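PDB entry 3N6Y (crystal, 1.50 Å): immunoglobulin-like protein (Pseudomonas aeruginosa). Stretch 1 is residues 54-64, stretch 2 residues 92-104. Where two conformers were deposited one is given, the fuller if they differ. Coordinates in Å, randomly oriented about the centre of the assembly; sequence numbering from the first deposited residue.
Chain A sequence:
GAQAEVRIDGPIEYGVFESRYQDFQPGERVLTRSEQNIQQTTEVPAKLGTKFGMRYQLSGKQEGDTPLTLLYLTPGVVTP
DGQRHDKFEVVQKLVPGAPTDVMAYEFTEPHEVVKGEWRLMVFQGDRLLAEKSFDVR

Stretch 1 (54-64) MRYQLSGKQEG
Stretch 2, residues 92-104: QKLVPGAPTDVMA

Two stretches of one chain join as a short antiparallel β-ladder that gives way, past its end, to a loop-on-loop contact anchored by a buried lysine; together they bury 928 Å². Strands 54-56 and 101-104 run at 170° with axes 4.8 Å apart, pairing Met-54 with Met-103, Arg-55 with Val-102 and Tyr-56 with Asp-101 (CA-CA 5.3, 4.4 and 5.5 Å). All six residues are extended, phi -124° to -152° and psi 106° to 166°. The outer two pairs carry the hydrogen bonds: Met-54 N to Met-103 O and Met-103 N to Met-54 O, both 2.9 Å, then Tyr-56 N to Asp-101 O, 3.0 Å, and Asp-101 N to Tyr-56 O, 2.8 Å. The narrow central pair has none; instead Arg-55 CA approaches Asp-101 O and Val-102 CA approaches Met-54 O, each at 3.4 Å, as CA-H...O contacts.

Arg-55 (chi1 t, chi2 t, chi3 p) and Val-102 (t) share one face, CG to CG2 3.9 Å. On the other face, selenomethionines Met-54 (m, t, m) and Met-103 (t, t, t) meet CE to SE at 4.0 Å. Tyr-56, chi1 37° and chi2 -88°, swings its ring back over the partner strand, so that Asp-101 O and Val-102 N lie over one ring face and CE2 comes 3.4 Å from Asp-101 CB. Its OH lies 2.4 Å from water 1, which donates to Val-102 O and Gln-92 OE1, both 2.8 Å away.

Beyond the ladder, Val-95 to Ala-98 form a type I turn, closed by Ala-98 N to Val-95 O at 3.1 Å; Pro-96 and Gly-97 have phi/psi -53/-37 and -95/3. Lys-61 (m, t, m, t) points toward this turn and donates from NZ to Ala-98 O at 2.8 Å and Val-95 O at 3.0 Å, while NZ also forms a salt bridge with Asp-101 OD1 at 2.8 Å. One ammonium thus ties the turn to the start of the strand. Asp-101 (chi1 m, chi2 82°) receives water 4 at OD2, 2.5 Å; that water accepts from Lys-61 NZ at 2.9 Å and Val-95 N at 3.0 Å. The lysine's aliphatic part packs on Leu-94 (m, t), CD to CD2 3.7 Å, and Leu-58 (m, t) reaches the same methyl, CD1 to Leu-94 CD2 3.8 Å.

At the exposed end, Glu-63 (m, m) forms a salt bridge from OE1 to Lys-93 NZ at 3.1 Å; Lys-93 runs t, t, t before chi4 p. Pro-96 packs beside Lys-61, its CB 3.4 Å from Lys-61 O.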

# COMPACT_ATOMS: atom_id res chain seq x y z
N MSE A 54 0.85 -1.82 4.11
CA MSE A 54 1.39 -0.88 5.07
C MSE A 54 0.30 0.06 5.64
O MSE A 54 -0.65 0.44 4.91
CB MSE A 54 2.52 -0.05 4.40
CG MSE A 54 3.83 -0.81 4.19
SE MSE A 54 5.12 0.39 3.38
CE MSE A 54 4.23 0.68 1.71
N ARG A 55 0.48 0.49 6.90
CA ARG A 55 -0.32 1.52 7.52
C ARG A 55 0.69 2.43 8.22
O ARG A 55 1.64 1.97 8.86
CB ARG A 55 -1.36 0.96 8.49
CG ARG A 55 -2.24 2.04 9.09
CD ARG A 55 -3.48 1.46 9.73
NE ARG A 55 -3.09 0.56 10.82
CZ ARG A 55 -3.81 -0.48 11.22
NH1 ARG A 55 -4.97 -0.78 10.66
NH2 ARG A 55 -3.35 -1.25 12.19
N TYR A 56 0.50 3.72 8.08
CA TYR A 56 1.49 4.71 8.50
C TYR A 56 0.79 6.03 8.87
O TYR A 56 -0.40 6.24 8.55
CB TYR A 56 2.57 4.94 7.41
CG TYR A 56 2.03 4.91 6.00
CD1 TYR A 56 1.95 3.72 5.30
CD2 TYR A 56 1.56 6.06 5.37
CE1 TYR A 56 1.45 3.67 4.04
CE2 TYR A 56 1.08 6.02 4.11
CZ TYR A 56 0.99 4.81 3.44
OH TYR A 56 0.47 4.71 2.18
N GLN A 57 1.52 6.90 9.54
CA GLN A 57 1.05 8.23 9.90
C GLN A 57 1.92 9.27 9.21
O GLN A 57 3.17 9.10 9.14
CB GLN A 57 1.10 8.44 11.41
CG GLN A 57 0.34 7.42 12.22
CD GLN A 57 0.62 7.57 13.70
OE1 GLN A 57 0.20 8.53 14.31
NE2 GLN A 57 1.40 6.64 14.26
N LEU A 58 1.25 10.28 8.64
CA LEU A 58 1.92 11.40 7.98
C LEU A 58 1.61 12.73 8.70
O LEU A 58 0.44 13.08 8.90
CB LEU A 58 1.44 11.52 6.54
CG LEU A 58 1.75 10.34 5.60
CD1 LEU A 58 1.02 10.51 4.22
CD2 LEU A 58 3.29 10.16 5.46
N SER A 59 2.68 13.47 9.02
CA SER A 59 2.56 14.84 9.51
C SER A 59 2.64 15.78 8.31
O SER A 59 3.22 15.42 7.26
CB SER A 59 3.68 15.15 10.51
OG SER A 59 4.98 15.01 9.91
N GLY A 60 2.07 17.00 8.46
CA GLY A 60 2.19 18.04 7.42
C GLY A 60 1.19 17.99 6.28
O GLY A 60 1.26 18.81 5.34
N LYS A 61 0.22 17.07 6.35
CA LYS A 61 -0.74 16.91 5.27
C LYS A 61 -1.65 18.16 5.14
O LYS A 61 -2.24 18.61 6.13
CB LYS A 61 -1.63 15.68 5.51
CG LYS A 61 -0.88 14.34 5.43
CD LYS A 61 -1.88 13.16 5.42
CE LYS A 61 -2.52 12.92 6.76
NZ LYS A 61 -3.55 11.84 6.59
N GLN A 62 -1.73 18.71 3.93
CA GLN A 62 -2.51 19.90 3.68
C GLN A 62 -3.31 19.73 2.39
O GLN A 62 -3.05 18.83 1.62
CB GLN A 62 -1.60 21.14 3.62
CG GLN A 62 -1.04 21.42 5.01
CD GLN A 62 0.14 22.38 5.05
OE1 GLN A 62 1.10 22.25 4.26
NE2 GLN A 62 0.10 23.31 6.02
N GLU A 63 -4.33 20.58 2.21
CA GLU A 63 -5.23 20.42 1.06
C GLU A 63 -4.56 20.64 -0.28
O GLU A 63 -4.92 20.00 -1.26
CB GLU A 63 -6.42 21.37 1.18
CG GLU A 63 -7.35 21.11 2.30
CD GLU A 63 -8.09 19.77 2.19
OE1 GLU A 63 -8.16 19.17 1.09
OE2 GLU A 63 -8.61 19.33 3.22
N GLY A 64 -3.61 21.56 -0.34
CA GLY A 64 -3.00 21.90 -1.63
C GLY A 64 -1.78 21.08 -1.98
O GLY A 64 -1.05 21.39 -2.93
N GLN A 92 -3.69 9.00 -4.57
CA GLN A 92 -4.51 9.22 -3.37
C GLN A 92 -4.35 10.65 -2.87
O GLN A 92 -3.26 11.03 -2.41
CB GLN A 92 -4.08 8.24 -2.26
CG GLN A 92 -4.80 8.43 -0.89
CD GLN A 92 -4.21 7.55 0.24
OE1 GLN A 92 -3.93 6.38 0.04
NE2 GLN A 92 -4.01 8.13 1.44
N LYS A 93 -5.42 11.44 -2.93
CA LYS A 93 -5.38 12.80 -2.34
C LYS A 93 -5.16 12.69 -0.82
O LYS A 93 -5.79 11.90 -0.15
CB LYS A 93 -6.67 13.56 -2.63
CG LYS A 93 -6.76 14.96 -1.98
CD LYS A 93 -7.69 15.89 -2.79
CE LYS A 93 -8.10 17.17 -2.06
NZ LYS A 93 -6.96 17.98 -1.49
N LEU A 94 -4.24 13.50 -0.30
CA LEU A 94 -4.01 13.59 1.12
C LEU A 94 -5.21 14.22 1.84
O LEU A 94 -5.76 15.20 1.41
CB LEU A 94 -2.75 14.41 1.37
CG LEU A 94 -1.44 13.72 0.95
CD1 LEU A 94 -0.34 14.77 0.95
CD2 LEU A 94 -1.10 12.54 1.86
N VAL A 95 -5.60 13.62 2.95
CA VAL A 95 -6.70 14.12 3.77
C VAL A 95 -6.12 14.55 5.10
O VAL A 95 -5.75 13.70 5.90
CB VAL A 95 -7.76 13.03 3.98
CG1 VAL A 95 -8.79 13.44 4.95
CG2 VAL A 95 -8.37 12.62 2.61
N PRO A 96 -6.02 15.86 5.35
CA PRO A 96 -5.29 16.33 6.53
C PRO A 96 -5.74 15.67 7.85
O PRO A 96 -4.93 15.32 8.72
CB PRO A 96 -5.55 17.85 6.53
CG PRO A 96 -5.76 18.18 5.07
CD PRO A 96 -6.46 16.98 4.50
N GLY A 97 -7.02 15.42 7.99
CA GLY A 97 -7.54 14.98 9.29
C GLY A 97 -7.66 13.49 9.43
O GLY A 97 -8.14 13.00 10.46
N ALA A 98 -7.24 12.74 8.41
CA ALA A 98 -7.13 11.27 8.56
C ALA A 98 -5.93 10.86 9.41
O ALA A 98 -4.77 11.13 9.05
CB ALA A 98 -7.11 10.57 7.17
N PRO A 99 -6.18 10.21 10.57
CA PRO A 99 -5.02 9.89 11.44
C PRO A 99 -3.98 8.90 10.85
O PRO A 99 -2.82 8.99 11.15
CB PRO A 99 -5.68 9.32 12.70
CG PRO A 99 -7.01 8.90 12.31
CD PRO A 99 -7.46 9.81 11.19
N THR A 100 -4.44 7.98 10.02
CA THR A 100 -3.57 7.03 9.37
C THR A 100 -3.85 7.00 7.88
O THR A 100 -4.94 7.32 7.41
CB THR A 100 -3.73 5.60 9.92
OG1 THR A 100 -5.07 5.16 9.73
CG2 THR A 100 -3.40 5.54 11.40
N ASP A 101 -2.83 6.57 7.15
CA ASP A 101 -2.89 6.35 5.71
C ASP A 101 -2.48 4.89 5.47
O ASP A 101 -1.74 4.34 6.24
CB ASP A 101 -1.92 7.30 5.02
CG ASP A 101 -2.39 8.75 5.03
OD1 ASP A 101 -2.19 9.43 6.05
OD2 ASP A 101 -3.00 9.16 4.01
N VAL A 102 -3.07 4.27 4.47
CA VAL A 102 -2.91 2.85 4.18
C VAL A 102 -2.57 2.67 2.72
O VAL A 102 -3.07 3.37 1.84
CB VAL A 102 -4.20 2.10 4.47
CG1 VAL A 102 -4.13 0.62 4.01
CG2 VAL A 102 -4.54 2.17 5.97
N MSE A 103 -1.69 1.73 2.48
CA MSE A 103 -1.42 1.21 1.13
C MSE A 103 -1.51 -0.31 1.23
O MSE A 103 -0.63 -0.97 1.77
CB MSE A 103 -0.05 1.62 0.60
CG MSE A 103 0.17 1.05 -0.78
SE MSE A 103 1.92 1.62 -1.45
CE MSE A 103 1.79 0.62 -3.13
N ALA A 104 -2.60 -0.84 0.68
CA ALA A 104 -2.87 -2.28 0.76
C ALA A 104 -3.31 -2.87 -0.57
O ALA A 104 -3.85 -2.14 -1.46
CB ALA A 104 -3.89 -2.58 1.85
O HOH W 1 -1.61 5.79 1.49
O HOH W 2 -2.24 9.09 13.71
O HOH W 3 -1.56 10.03 8.64
O HOH W 4 -4.71 11.02 4.07
O HOH W 5 -4.66 17.22 -0.15
O HOH W 6 -8.29 16.20 1.17